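Local coordinates for mandelate racemase/muconate lactonizing enzyme family protein (Bradyrhizobium sp. ORS 278, PDB 3TOY), which is of unknown function but belongs to the enolase superfamily, in which an N-terminal capping domain sits against a beta/alpha barrel, at residues 112-117 against 121-126; 155-160 against 329-334. One frame throughout, in Å; residues are numbered along the deposited sequence.

Contact 1 (112-117 against 121-126); sequences AKFRLL and GLVGMA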
loop_
_atom_site.group_PDB
_atom_site.type_symbol
_atom_site.label_atom_id
_atom_site.label_comp_id
_atom_site.label_asym_id
_atom_site.label_seq_id
_atom_site.Cartn_x
_atom_site.Cartn_y
_atom_site.Cartn_z
ATOM N N ALA A 112 -8.457 34.423 1.787
ATOM C CA ALA A 112 -9.498 34.596 0.771
ATOM C C ALA A 112 -9.065 35.603 -0.288
ATOM O O ALA A 112 -9.362 35.455 -1.470
ATOM C CB ALA A 112 -10.791 35.038 1.409
ATOM N N LYS A 113 -8.360 36.632 0.143
ATOM C CA LYS A 113 -7.961 37.709 -0.756
ATOM C C LYS A 113 -7.018 37.223 -1.859
ATOM O O LYS A 113 -7.105 37.663 -2.997
ATOM C CB LYS A 113 -7.310 38.839 0.059
ATOM C CG LYS A 113 -6.659 39.945 -0.760
ATOM C CD LYS A 113 -6.391 41.159 0.147
ATOM C CE LYS A 113 -5.471 42.184 -0.519
ATOM N NZ LYS A 113 -6.090 42.785 -1.737
ATOM N N PHE A 114 -6.122 36.302 -1.520
ATOM C CA PHE A 114 -5.119 35.848 -2.461
ATOM C C PHE A 114 -5.359 34.432 -2.964
ATOM O O PHE A 114 -4.481 33.840 -3.583
ATOM C CB PHE A 114 -3.732 35.931 -1.841
ATOM C CG PHE A 114 -3.263 37.326 -1.641
ATOM C CD1 PHE A 114 -2.941 38.122 -2.742
ATOM C CD2 PHE A 114 -3.168 37.862 -0.368
ATOM C CE1 PHE A 114 -2.504 39.431 -2.571
ATOM C CE2 PHE A 114 -2.727 39.190 -0.184
ATOM C CZ PHE A 114 -2.406 39.970 -1.291
ATOM N N ARG A 115 -6.560 33.915 -2.751
ATOM C CA ARG A 115 -6.828 32.505 -3.114
ATOM C C ARG A 115 -6.588 32.250 -4.600
ATOM O O ARG A 115 -6.004 31.242 -4.984
ATOM C CB ARG A 115 -8.258 32.121 -2.760
ATOM C CG ARG A 115 -8.522 30.608 -2.820
ATOM C CD ARG A 115 -8.409 29.949 -1.431
ATOM N NE ARG A 115 -7.129 30.087 -0.718
ATOM C CZ ARG A 115 -6.021 29.387 -0.974
ATOM N NH1 ARG A 115 -5.964 28.523 -1.988
ATOM N NH2 ARG A 115 -4.948 29.542 -0.206
ATOM N N LEU A 116 -7.039 33.161 -5.459
ATOM C CA LEU A 116 -6.877 32.950 -6.891
ATOM C C LEU A 116 -5.477 33.279 -7.390
ATOM O O LEU A 116 -4.841 32.460 -8.060
ATOM C CB LEU A 116 -7.930 33.759 -7.671
ATOM C CG LEU A 116 -9.272 33.050 -7.932
ATOM C CD1 LEU A 116 -9.835 32.347 -6.716
ATOM C CD2 LEU A 116 -10.291 34.027 -8.504
ATOM N N LEU A 117 -4.979 34.481 -7.084
ATOM C CA LEU A 117 -3.627 34.823 -7.513
ATOM C C LEU A 117 -2.604 33.807 -6.984
ATOM O O LEU A 117 -1.677 33.436 -7.701
ATOM C CB LEU A 117 -3.233 36.232 -7.023
ATOM C CG LEU A 117 -1.765 36.602 -7.201
ATOM C CD1 LEU A 117 -1.384 36.738 -8.671
ATOM C CD2 LEU A 117 -1.475 37.911 -6.452
ATOM N N GLY A 121 5.196 32.370 -2.246
ATOM C CA GLY A 121 6.211 33.296 -2.764
ATOM C C GLY A 121 6.117 34.645 -2.053
ATOM O O GLY A 121 5.763 34.716 -0.870
ATOM N N LEU A 122 6.451 35.717 -2.770
ATOM C CA LEU A 122 6.554 37.045 -2.131
ATOM C C LEU A 122 5.290 37.443 -1.377
ATOM O O LEU A 122 5.374 38.017 -0.280
ATOM C CB LEU A 122 6.962 38.114 -3.162
ATOM C CG LEU A 122 8.283 37.838 -3.886
ATOM C CD1 LEU A 122 8.563 38.908 -4.957
ATOM C CD2 LEU A 122 9.491 37.732 -2.941
ATOM N N VAL A 123 4.117 37.153 -1.950
ATOM C CA VAL A 123 2.860 37.475 -1.300
ATOM C C VAL A 123 2.779 36.789 0.054
ATOM O O VAL A 123 2.381 37.397 1.049
ATOM C CB VAL A 123 1.649 37.076 -2.197
ATOM C CG1 VAL A 123 0.355 37.045 -1.408
ATOM C CG2 VAL A 123 1.568 38.000 -3.430
ATOM N N GLY A 124 3.166 35.514 0.097
ATOM C CA GLY A 124 3.156 34.778 1.357
ATOM C C GLY A 124 4.073 35.366 2.425
ATOM O O GLY A 124 3.752 35.332 3.616
ATOM N N MET A 125 5.227 35.878 2.005
ATOM C CA MET A 125 6.164 36.494 2.950
ATOM C C MET A 125 5.586 37.779 3.536
ATOM O O MET A 125 5.719 38.041 4.739
ATOM C CB MET A 125 7.488 36.786 2.277
ATOM C CG MET A 125 8.196 35.533 1.727
ATOM S SD MET A 125 9.580 35.896 0.661
ATOM C CE MET A 125 10.867 36.254 1.847
ATOM N N ALA A 126 4.949 38.573 2.670
ATOM C CA ALA A 126 4.192 39.762 3.110
ATOM C C ALA A 126 3.146 39.399 4.138
ATOM O O ALA A 126 3.086 39.989 5.208
ATOM C CB ALA A 126 3.534 40.426 1.923
#

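Contact 2 (155-160 against 329-334); sequences RPIPAY and HVLPVT. With P4C (O-acetaldehydyl-hexaethylene glycol), chain R.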
loop_
_atom_site.group_PDB
_atom_site.type_symbol
_atom_site.label_atom_id
_atom_site.label_comp_id
_atom_site.label_asym_id
_atom_site.label_seq_id
_atom_site.Cartn_x
_atom_site.Cartn_y
_atom_site.Cartn_z
ATOM N N ARG A 155 11.677 30.754 28.049
ATOM C CA ARG A 155 12.724 29.942 28.610
ATOM C C ARG A 155 13.767 29.590 27.567
ATOM O O ARG A 155 13.529 29.731 26.361
ATOM C CB ARG A 155 12.131 28.679 29.206
ATOM C CG ARG A 155 11.309 27.885 28.227
ATOM C CD ARG A 155 10.385 26.965 28.995
ATOM N NE ARG A 155 9.500 26.245 28.094
ATOM C CZ ARG A 155 9.910 25.295 27.260
ATOM N NH1 ARG A 155 11.197 24.955 27.212
ATOM N NH2 ARG A 155 9.034 24.694 26.468
ATOM N N PRO A 156 14.944 29.173 28.040
ATOM C CA PRO A 156 16.095 28.937 27.192
ATOM C C PRO A 156 15.805 27.788 26.230
ATOM O O PRO A 156 15.410 26.703 26.659
ATOM C CB PRO A 156 17.199 28.543 28.190
ATOM C CG PRO A 156 16.729 29.071 29.512
ATOM C CD PRO A 156 15.247 28.970 29.472
ATOM N N ILE A 157 15.964 28.057 24.940
ATOM C CA ILE A 157 15.814 27.039 23.891
ATOM C C ILE A 157 17.189 26.684 23.308
ATOM O O ILE A 157 17.972 27.578 22.961
ATOM C CB ILE A 157 14.943 27.584 22.727
ATOM C CG1 ILE A 157 13.572 28.052 23.228
ATOM C CG2 ILE A 157 14.807 26.508 21.613
ATOM C CD1 ILE A 157 12.699 26.929 23.800
ATOM N N PRO A 158 17.496 25.373 23.178
ATOM C CA PRO A 158 18.802 25.046 22.607
ATOM C C PRO A 158 18.968 25.666 21.222
ATOM O O PRO A 158 18.022 25.678 20.411
ATOM C CB PRO A 158 18.798 23.511 22.528
ATOM C CG PRO A 158 17.735 23.065 23.499
ATOM C CD PRO A 158 16.717 24.184 23.551
ATOM N N ALA A 159 20.164 26.182 20.962
ATOM C CA ALA A 159 20.446 26.868 19.726
ATOM C C ALA A 159 21.663 26.282 19.029
ATOM O O ALA A 159 22.533 25.655 19.662
ATOM C CB ALA A 159 20.669 28.374 19.997
ATOM N N TYR A 160 21.738 26.493 17.723
ATOM C CA TYR A 160 22.969 26.198 17.019
ATOM C C TYR A 160 23.388 27.389 16.199
ATOM O O TYR A 160 22.564 28.205 15.779
ATOM C CB TYR A 160 22.861 24.962 16.119
ATOM C CG TYR A 160 21.901 25.106 14.961
ATOM C CD1 TYR A 160 22.335 25.595 13.726
ATOM C CD2 TYR A 160 20.567 24.722 15.088
ATOM C CE1 TYR A 160 21.466 25.726 12.658
ATOM C CE2 TYR A 160 19.680 24.865 14.030
ATOM C CZ TYR A 160 20.145 25.347 12.819
ATOM O OH TYR A 160 19.277 25.442 11.769
ATOM N N HIS A 329 9.851 32.893 20.556
ATOM C CA HIS A 329 8.539 33.021 21.172
ATOM C C HIS A 329 7.590 31.870 20.844
ATOM O O HIS A 329 6.615 31.655 21.564
ATOM C CB HIS A 329 7.852 34.334 20.772
ATOM C CG HIS A 329 8.418 35.543 21.451
ATOM N ND1 HIS A 329 7.872 36.070 22.602
ATOM C CD2 HIS A 329 9.473 36.332 21.133
ATOM C CE1 HIS A 329 8.578 37.128 22.972
ATOM N NE2 HIS A 329 9.551 37.314 22.095
ATOM N N VAL A 330 7.849 31.141 19.757
ATOM C CA VAL A 330 6.957 30.024 19.403
ATOM C C VAL A 330 7.515 28.630 19.750
ATOM O O VAL A 330 6.742 27.727 20.051
ATOM C CB VAL A 330 6.489 30.063 17.916
ATOM C CG1 VAL A 330 5.432 31.169 17.717
ATOM C CG2 VAL A 330 7.674 30.225 16.976
ATOM N N LEU A 331 8.834 28.471 19.754
ATOM C CA LEU A 331 9.403 27.172 20.146
ATOM C C LEU A 331 8.968 26.679 21.536
ATOM O O LEU A 331 8.715 25.480 21.733
ATOM C CB LEU A 331 10.917 27.165 19.944
ATOM C CG LEU A 331 11.260 26.961 18.473
ATOM C CD1 LEU A 331 12.695 27.404 18.145
ATOM C CD2 LEU A 331 11.052 25.477 18.082
ATOM N N PRO A 332 8.837 27.600 22.521
ATOM C CA PRO A 332 8.419 27.134 23.842
ATOM C C PRO A 332 7.019 26.534 23.909
ATOM O O PRO A 332 6.700 25.872 24.897
ATOM C CB PRO A 332 8.498 28.416 24.714
ATOM C CG PRO A 332 9.541 29.256 24.010
ATOM C CD PRO A 332 9.248 29.021 22.538
ATOM N N VAL A 333 6.170 26.778 22.905
ATOM C CA VAL A 333 4.827 26.193 22.909
ATOM C C VAL A 333 4.651 25.141 21.803
ATOM O O VAL A 333 3.528 24.761 21.473
ATOM C CB VAL A 333 3.726 27.266 22.817
ATOM C CG1 VAL A 333 3.755 28.166 24.109
ATOM C CG2 VAL A 333 3.890 28.108 21.536
ATOM N N THR A 334 5.774 24.685 21.262
ATOM C CA THR A 334 5.793 23.728 20.147
ATOM C C THR A 334 6.082 22.367 20.788
ATOM O O THR A 334 7.152 22.178 21.375
ATOM C CB THR A 334 6.897 24.084 19.148
ATOM O OG1 THR A 334 6.639 25.389 18.600
ATOM C CG2 THR A 334 7.018 23.033 17.984
HETATM O O1 P4C R . 14.876 13.610 18.516
HETATM C C2 P4C R . 14.974 15.018 18.772
HETATM C C3 P4C R . 15.101 15.296 20.268
HETATM O O4 P4C R . 14.775 16.676 20.465
HETATM C C5 P4C R . 14.895 17.122 21.820
HETATM C C6 P4C R . 15.481 18.539 21.873
HETATM O O7 P4C R . 16.901 18.457 21.743
HETATM C C8 P4C R . 17.608 19.702 21.599
HETATM C C9 P4C R . 18.851 19.658 22.503
HETATM O O10 P4C R . 20.046 19.242 21.844
HETATM C C11 P4C R . 21.001 18.620 22.727
HETATM C C12 P4C R . 20.722 17.129 22.911
HETATM O O13 P4C R . 21.862 16.322 22.583
HETATM C C14 P4C R . 21.541 14.958 22.272
HETATM C C15 P4C R . 21.374 14.716 20.768
HETATM O O16 P4C R . 22.438 13.935 20.200
HETATM C C17 P4C R . 22.586 14.105 18.781
HETATM C C18 P4C R . 23.966 13.663 18.281
HETATM O O19 P4C R . 24.927 14.723 18.414
HETATM C C20 P4C R . 26.273 14.261 18.562
HETATM C C21 P4C R . 27.164 15.363 19.140
HETATM O O22 P4C R . 26.908 15.558 20.535
HETATM O O HOH W 1 6.539 27.259 27.465
HETATM O O HOH W 2 9.839 23.792 24.115
#

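Contact 1 (112-117 against 121-126)
The first torsion of V123 (chi1 164°) turns CG1 trans to the backbone N and sends that methyl straight at the ring of F114, while CG2 lies beside the N. F114 has CG anti to its own carbonyl carbon (chi1 -70°), which directs the ring toward helix 122-142 with one face to the methyl. The result is a CH-pi contact: V123 CG1 stands 3.6 Å from the centroid of the F114 ring and only 8° off its normal. All six ring carbons are nearly equally far from the methyl, with F114 CG slightly the nearest at 3.6 Å from V123 CG1 and F114 CZ the farthest at 4.0 Å. On the opposite face the neighbouring K113 lays its CG 4.0 Å above the ring plane, displaced toward the rim, and the phenyl group is thus flanked above and below by aliphatic carbon.

These residues face each other across the turn of a helix-loop-helix unit in the N-terminal capping domain. F114 is the first residue to depart from helical geometry after helix 103-113; G121 is the N-cap of helix 122-142, and its O accepts from M125 N at 3.1 Å in the first turn. Helix 82-95 closes the group from another side, with I92 touching both F114 and A126. The second branch of V123 is more loosely engaged: its CG2 is 4.3 Å from L117 CD2, an apolar contact within the turn. Around this buried hydrocarbon the polar groups point elsewhere. R115 pairs with D111, lies against W119 in a cation-pi contact and reaches E251 of the second subunit, while the L117 carbonyl accepts a hydrogen bond from K297 of that same neighbouring subunit.

Contact 2 (155-160 against 329-334)
I157 packs end-on against P332, its CD1 3.9 Å from P332 CG, with the two side chains at about a right angle. Its other branch, CG2, meets L331 CD1 at 4.2 Å, so the two arms of one isoleucine touch successive residues of the 3-10 turn that follows helix 324-330. L340 touches both I157 and L331, which makes this the tightly packed, wholly apolar half of the contact. It lies where the barrel of the enolase-like domain is joined up: strand 157-162 runs parallel to both 186-190 and 340-342, and the 3-10 turn leads on toward 340-342.

The other half is polar and hydrated. R155 has CG wedged between its backbone N and carbonyl carbon (chi1 56°), and from there an extended chain carries the guanidinium past the proline, with P332 CB over one of its faces and 4.1 Å from NE. R155 NH2 makes a weak bond to P332 O, 3.1 Å long and bent to 131°. Water supplements it: one molecule, in the guanidinium plane at its edge, accepts from R155 NE and donates to P332 O at 2.9 Å, while a second links R155 NH2 to L331 O. D105 of the third subunit packs on this arginine.

Within the turn, V330 O is gripped from opposite faces of its plane by V333 N and by T334 OG1, the latter at 2.8 Å. Farther along the strand, P158 CG touches C9 of o-acetaldehydyl-hexaethylene glycol at 3.7 Å.

Direct and water-borne donors thus serve the carbonyls of L331 and P332 at the end of the helical turn, where C=O groups would probably suit a positively charged guanidinium, while the I157 side chain meets L331 and P332 by apolar packing.

How the contacts relate
Along the chain both segments of contact 1 precede those of contact 2; their centres are 28 Å apart and their nearest atoms about 15 Å. Contact 1 sets the turn after helix 103-113 against the start of helix 122-142 in the capping domain; contact 2 belongs to the barrel, setting strand 157-162 against the turn after helix 324-330. Helices 122-142 and 146-149 bridge the interval, and the latter lies on contact 2 through V147. Both contacts also border other subunits: contact 1 meets the second, whereas contact 2 receives V104 and D105 from helix 103-113 of the third, the counterpart of the helix that leads into contact 1. Capping domains and barrels therefore meet between chains.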